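Side-chain contacts in putative uncharacterized protein (Streptococcus pneumoniae, PDB 3NZ3), which probably mediates adhesion of the bacterium to host mucus, this chain being the mucin-binding domain of a surface protein that carries a cell-wall anchoring motif: residues Thr50-Lys55 against Val59-Glu64; Glu90-Thr95 against Ser99-Thr104. One frame throughout, in Å; residues are numbered along the deposited sequence.

Interaction 1: Thr50-Lys55 against Val59-Glu64; sequences TKTENK and VVTYGE
Four backbone hydrogen bonds join Thr50-Lys55 to Val59-Glu64. Thr52 and Thr61 form an antiparallel hydrogen-bonded pair that bonds twice: Thr52 N gives its proton to Thr61 O at 2.8 Å, and Thr61 N returns one to Thr52 O. Gly63 N to Thr50 O and Asn54 N to Val59 O, both 2.9 Å, extend the pairing on either side. At the non-hydrogen-bonded pairs Lys51-Tyr62 and Glu53-Val60, the CA-H groups of Tyr62, Val60 and Glu53 point at Thr50 O, Thr52 O and Val59 O, respectively. This is a beta hairpin joining strand 39-53 to strand 60-62, the latter an outermost strand of the mixed sheet; at the turn, Asn54 OD1 accepts from the backbone N of Val56 and Thr57.

Nonpolar packing lies on the face of Lys51, Glu53, Val60 and Tyr62. With CG anti to its backbone N (chi1 179°), the extended Lys51 chain runs alongside the tyrosine; its CG is 3.5 Å from Tyr62 CE1, while CE reaches Val60 CG1 at 3.8 Å. The other valine branch, Val60 CG2, meets Glu53 CG at 3.6 Å. On the reverse face, Thr61 OG1 abuts Thr52 CB (3.6 Å), and a water links Thr52 OG1 with Thr61 O.

Interaction 2: Glu90-Thr95 against Ser99-Thr104; sequences ESQEVT and SDKEIT. With SO4 (sulfate ion), chain C.
Gln92 and Lys101 make the whole of the direct contact, their side chains crossing at about a right angle. The meeting is between polar ends: Lys101 NZ gives a weak hydrogen bond to Gln92 OE1 at 3.2 Å. The backbones stay well apart, with the two CA atoms, Gln92 CA and Lys101 CA, 10.6 Å from each other, since strand 88-94 pairs with 68-74 and strand 101-107 borders 14-30 in the other sheet. The contact therefore bridges two sheets of the elongated, all-beta, Ig-like domain, and both side chains also touch Trp70.

The amide of Gln92 is steadied from its nitrogen side. NE2 donates to Glu93 O at 3.0 Å in a nearly straight bond (173°) lying in the amide plane, which leaves OE1 turned to the lysine. Bends at chi2 and chi4 (-81° and 59°) fold the Lys101 chain so that its amine lies between Gln92 OE1 and a sulfate, whose O2 is 3.1 Å from Lys101 NZ. A water accepts from Lys101 NZ at 2.9 Å and from Gln92 NE2 at 3.1 Å.

Ser99 adds a backbone N-H to the anion site, N to sulfate O1 at 3.2 Å. The sulfate probably came from the crystallisation liquor. An ammonium group and a backbone N-H thus provide a small surface site for an anion, where the lysine charge is probably offset more by the sulfate than by the weakly bonded amide oxygen.

From the N terminus, strand 14-30 comes first; farther on, the end of strand 39-53 opens interaction 1. That contact closes a short loop with three residues between its segments and adds 60-62 to the edge of the mixed sheet. The chain then forms strands 68-74 and 88-94 of the second sheet before interaction 2 closes another loop with a three-residue gap, leading back into the mixed sheet at 101-107, its opposite edge. The loops follow in series, neither nesting nor crossing. The centres of the two contacts lie about 29 Å apart: interaction 1 belongs to one sheet, near an end of the domain, whereas interaction 2 spans both sheets near its middle.

Interaction 1: Thr50-Lys55 against Val59-Glu64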
# COMPACT_ATOMS: atom_id res chain seq x y z
N THR A 50 17.80 -8.53 -9.00
CA THR A 50 18.56 -8.87 -10.19
C THR A 50 18.39 -10.35 -10.51
O THR A 50 18.27 -11.18 -9.61
CB THR A 50 20.06 -8.50 -10.04
OG1 THR A 50 20.16 -7.16 -9.55
CG2 THR A 50 20.77 -8.56 -11.38
N LYS A 51 18.33 -10.66 -11.80
CA LYS A 51 18.25 -12.03 -12.30
C LYS A 51 19.47 -12.24 -13.18
O LYS A 51 19.74 -11.46 -14.09
CB LYS A 51 16.98 -12.24 -13.11
CG LYS A 51 16.82 -13.66 -13.69
CD LYS A 51 15.82 -13.67 -14.85
CE LYS A 51 15.50 -15.09 -15.31
NZ LYS A 51 14.35 -15.09 -16.26
N THR A 52 20.23 -13.30 -12.89
CA THR A 52 21.42 -13.64 -13.66
C THR A 52 21.22 -15.04 -14.22
O THR A 52 20.88 -15.97 -13.49
CB THR A 52 22.70 -13.58 -12.80
OG1 THR A 52 22.78 -12.30 -12.16
CG2 THR A 52 23.95 -13.79 -13.64
N GLU A 53 21.38 -15.17 -15.53
CA GLU A 53 21.26 -16.47 -16.18
C GLU A 53 22.51 -16.80 -16.98
O GLU A 53 22.95 -16.00 -17.82
CB GLU A 53 20.02 -16.52 -17.08
CG GLU A 53 19.77 -17.90 -17.71
CD GLU A 53 18.59 -17.93 -18.67
OE1 GLU A 53 17.89 -16.91 -18.81
OE2 GLU A 53 18.35 -19.00 -19.27
N ASN A 54 23.08 -17.96 -16.70
CA ASN A 54 24.08 -18.54 -17.58
C ASN A 54 23.32 -19.18 -18.75
O ASN A 54 22.55 -20.11 -18.55
CB ASN A 54 24.92 -19.57 -16.81
CG ASN A 54 26.11 -20.08 -17.61
OD1 ASN A 54 25.99 -20.45 -18.78
ND2 ASN A 54 27.27 -20.13 -16.97
N LYS A 55 23.51 -18.64 -19.95
CA LYS A 55 22.73 -19.10 -21.11
C LYS A 55 23.22 -20.44 -21.66
O LYS A 55 22.49 -21.11 -22.40
CB LYS A 55 22.68 -18.03 -22.21
CG LYS A 55 21.80 -16.81 -21.87
CD LYS A 55 20.31 -17.16 -21.77
CE LYS A 55 19.69 -17.42 -23.14
NZ LYS A 55 18.27 -17.85 -23.01
N VAL A 59 21.54 -22.08 -15.84
CA VAL A 59 21.47 -21.81 -14.39
C VAL A 59 21.08 -20.35 -14.12
O VAL A 59 21.73 -19.43 -14.61
CB VAL A 59 22.82 -22.15 -13.68
CG1 VAL A 59 22.85 -21.62 -12.25
CG2 VAL A 59 23.06 -23.66 -13.70
N VAL A 60 20.01 -20.17 -13.35
CA VAL A 60 19.49 -18.84 -13.02
C VAL A 60 19.70 -18.56 -11.53
O VAL A 60 19.31 -19.36 -10.68
CB VAL A 60 17.99 -18.70 -13.38
CG1 VAL A 60 17.42 -17.36 -12.90
CG2 VAL A 60 17.77 -18.84 -14.87
N THR A 61 20.33 -17.43 -11.22
CA THR A 61 20.47 -16.99 -9.83
C THR A 61 19.79 -15.63 -9.61
O THR A 61 19.85 -14.76 -10.49
CB THR A 61 21.95 -16.96 -9.33
OG1 THR A 61 22.68 -15.95 -10.03
CG2 THR A 61 22.63 -18.32 -9.54
N TYR A 62 19.14 -15.48 -8.46
CA TYR A 62 18.43 -14.25 -8.11
C TYR A 62 19.07 -13.55 -6.93
O TYR A 62 19.47 -14.18 -5.95
CB TYR A 62 16.98 -14.57 -7.76
CG TYR A 62 16.12 -14.97 -8.93
CD1 TYR A 62 15.61 -14.01 -9.80
CD2 TYR A 62 15.80 -16.31 -9.16
CE1 TYR A 62 14.82 -14.37 -10.88
CE2 TYR A 62 15.00 -16.68 -10.24
CZ TYR A 62 14.51 -15.70 -11.09
OH TYR A 62 13.72 -16.05 -12.17
N GLY A 63 19.13 -12.22 -7.01
CA GLY A 63 19.58 -11.43 -5.88
C GLY A 63 18.45 -11.19 -4.90
O GLY A 63 17.32 -11.62 -5.13
N GLU A 64 18.75 -10.50 -3.81
CA GLU A 64 17.73 -10.13 -2.83
C GLU A 64 16.83 -9.04 -3.41
O GLU A 64 17.26 -8.25 -4.24
CB GLU A 64 18.39 -9.63 -1.54
CG GLU A 64 19.20 -10.69 -0.79
CD GLU A 64 18.37 -11.90 -0.41
OE1 GLU A 64 17.27 -11.73 0.15
OE2 GLU A 64 18.81 -13.03 -0.70
O HOH W 1 19.04 -8.39 -6.37
O HOH W 2 21.52 -12.17 -9.70

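Interaction 2: Glu90-Thr95 against Ser99-Thr104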
# COMPACT_ATOMS: atom_id res chain seq x y z
N GLU A 90 -0.95 4.24 9.92
CA GLU A 90 0.49 4.20 10.21
C GLU A 90 1.32 3.82 8.99
O GLU A 90 0.83 3.11 8.11
CB GLU A 90 0.78 3.21 11.35
CG GLU A 90 0.04 3.48 12.67
CD GLU A 90 0.47 4.77 13.35
OE1 GLU A 90 1.68 5.08 13.35
OE2 GLU A 90 -0.42 5.47 13.89
N SER A 91 2.56 4.29 8.94
CA SER A 91 3.51 3.84 7.92
C SER A 91 3.81 2.35 8.14
O SER A 91 3.71 1.86 9.27
CB SER A 91 4.80 4.66 7.94
OG SER A 91 5.56 4.40 9.11
N GLN A 92 4.14 1.64 7.07
CA GLN A 92 4.41 0.20 7.16
C GLN A 92 5.53 -0.22 6.22
O GLN A 92 5.52 0.16 5.05
CB GLN A 92 3.15 -0.62 6.85
CG GLN A 92 3.27 -2.11 7.19
CD GLN A 92 2.41 -3.00 6.30
OE1 GLN A 92 1.18 -3.03 6.44
NE2 GLN A 92 3.05 -3.74 5.40
N GLU A 93 6.48 -1.00 6.73
CA GLU A 93 7.54 -1.58 5.90
C GLU A 93 6.94 -2.54 4.87
O GLU A 93 6.02 -3.31 5.18
CB GLU A 93 8.58 -2.33 6.75
CG GLU A 93 9.85 -2.72 5.96
CD GLU A 93 10.72 -3.77 6.66
OE1 GLU A 93 10.22 -4.51 7.53
OE2 GLU A 93 11.92 -3.86 6.31
N VAL A 94 7.45 -2.46 3.65
CA VAL A 94 7.01 -3.32 2.55
C VAL A 94 8.21 -4.16 2.10
O VAL A 94 9.28 -3.62 1.79
CB VAL A 94 6.44 -2.49 1.36
CG1 VAL A 94 5.94 -3.40 0.24
CG2 VAL A 94 5.29 -1.58 1.82
N THR A 95 8.03 -5.47 2.11
CA THR A 95 9.07 -6.39 1.63
C THR A 95 8.46 -7.26 0.55
O THR A 95 7.25 -7.19 0.32
CB THR A 95 9.62 -7.30 2.76
OG1 THR A 95 8.63 -8.26 3.13
CG2 THR A 95 10.05 -6.49 3.98
N SER A 99 1.79 -8.58 1.30
CA SER A 99 0.62 -8.64 0.41
C SER A 99 -0.01 -7.25 0.29
O SER A 99 0.24 -6.37 1.12
CB SER A 99 -0.41 -9.65 0.92
OG SER A 99 -1.32 -9.07 1.85
N ASP A 100 -0.81 -7.05 -0.76
CA ASP A 100 -1.59 -5.83 -0.92
C ASP A 100 -2.49 -5.65 0.29
O ASP A 100 -2.92 -6.63 0.90
CB ASP A 100 -2.45 -5.88 -2.19
CG ASP A 100 -1.63 -5.88 -3.47
OD1 ASP A 100 -0.48 -5.40 -3.47
OD2 ASP A 100 -2.16 -6.35 -4.49
N LYS A 101 -2.75 -4.40 0.65
CA LYS A 101 -3.61 -4.10 1.80
C LYS A 101 -4.67 -3.08 1.43
O LYS A 101 -4.46 -2.22 0.56
CB LYS A 101 -2.79 -3.60 3.00
CG LYS A 101 -1.85 -4.62 3.62
CD LYS A 101 -2.56 -5.58 4.57
CE LYS A 101 -1.56 -6.49 5.28
NZ LYS A 101 -0.54 -5.74 6.09
N GLU A 102 -5.82 -3.19 2.09
CA GLU A 102 -6.88 -2.20 2.00
C GLU A 102 -7.28 -1.83 3.42
O GLU A 102 -7.47 -2.71 4.27
CB GLU A 102 -8.08 -2.74 1.22
CG GLU A 102 -7.86 -2.79 -0.28
CD GLU A 102 -9.04 -3.39 -1.03
OE1 GLU A 102 -10.20 -3.20 -0.59
OE2 GLU A 102 -8.80 -4.04 -2.07
N ILE A 103 -7.36 -0.53 3.69
CA ILE A 103 -7.77 -0.03 4.99
C ILE A 103 -8.96 0.90 4.77
O ILE A 103 -8.97 1.71 3.84
CB ILE A 103 -6.60 0.70 5.70
CG1 ILE A 103 -5.46 -0.29 6.00
CG2 ILE A 103 -7.07 1.39 6.99
CD1 ILE A 103 -4.21 0.34 6.56
N THR A 104 -9.98 0.75 5.61
CA THR A 104 -11.15 1.62 5.55
C THR A 104 -11.23 2.47 6.81
O THR A 104 -11.29 1.96 7.93
CB THR A 104 -12.45 0.81 5.35
OG1 THR A 104 -12.39 0.11 4.10
CG2 THR A 104 -13.67 1.73 5.34
S SO4 C . 1.67 -8.78 5.90
O1 SO4 C . 1.64 -8.95 4.45
O2 SO4 C . 2.07 -7.41 6.22
O3 SO4 C . 0.34 -9.03 6.44
O4 SO4 C . 2.62 -9.71 6.50
O HOH W 3 1.49 -5.97 4.00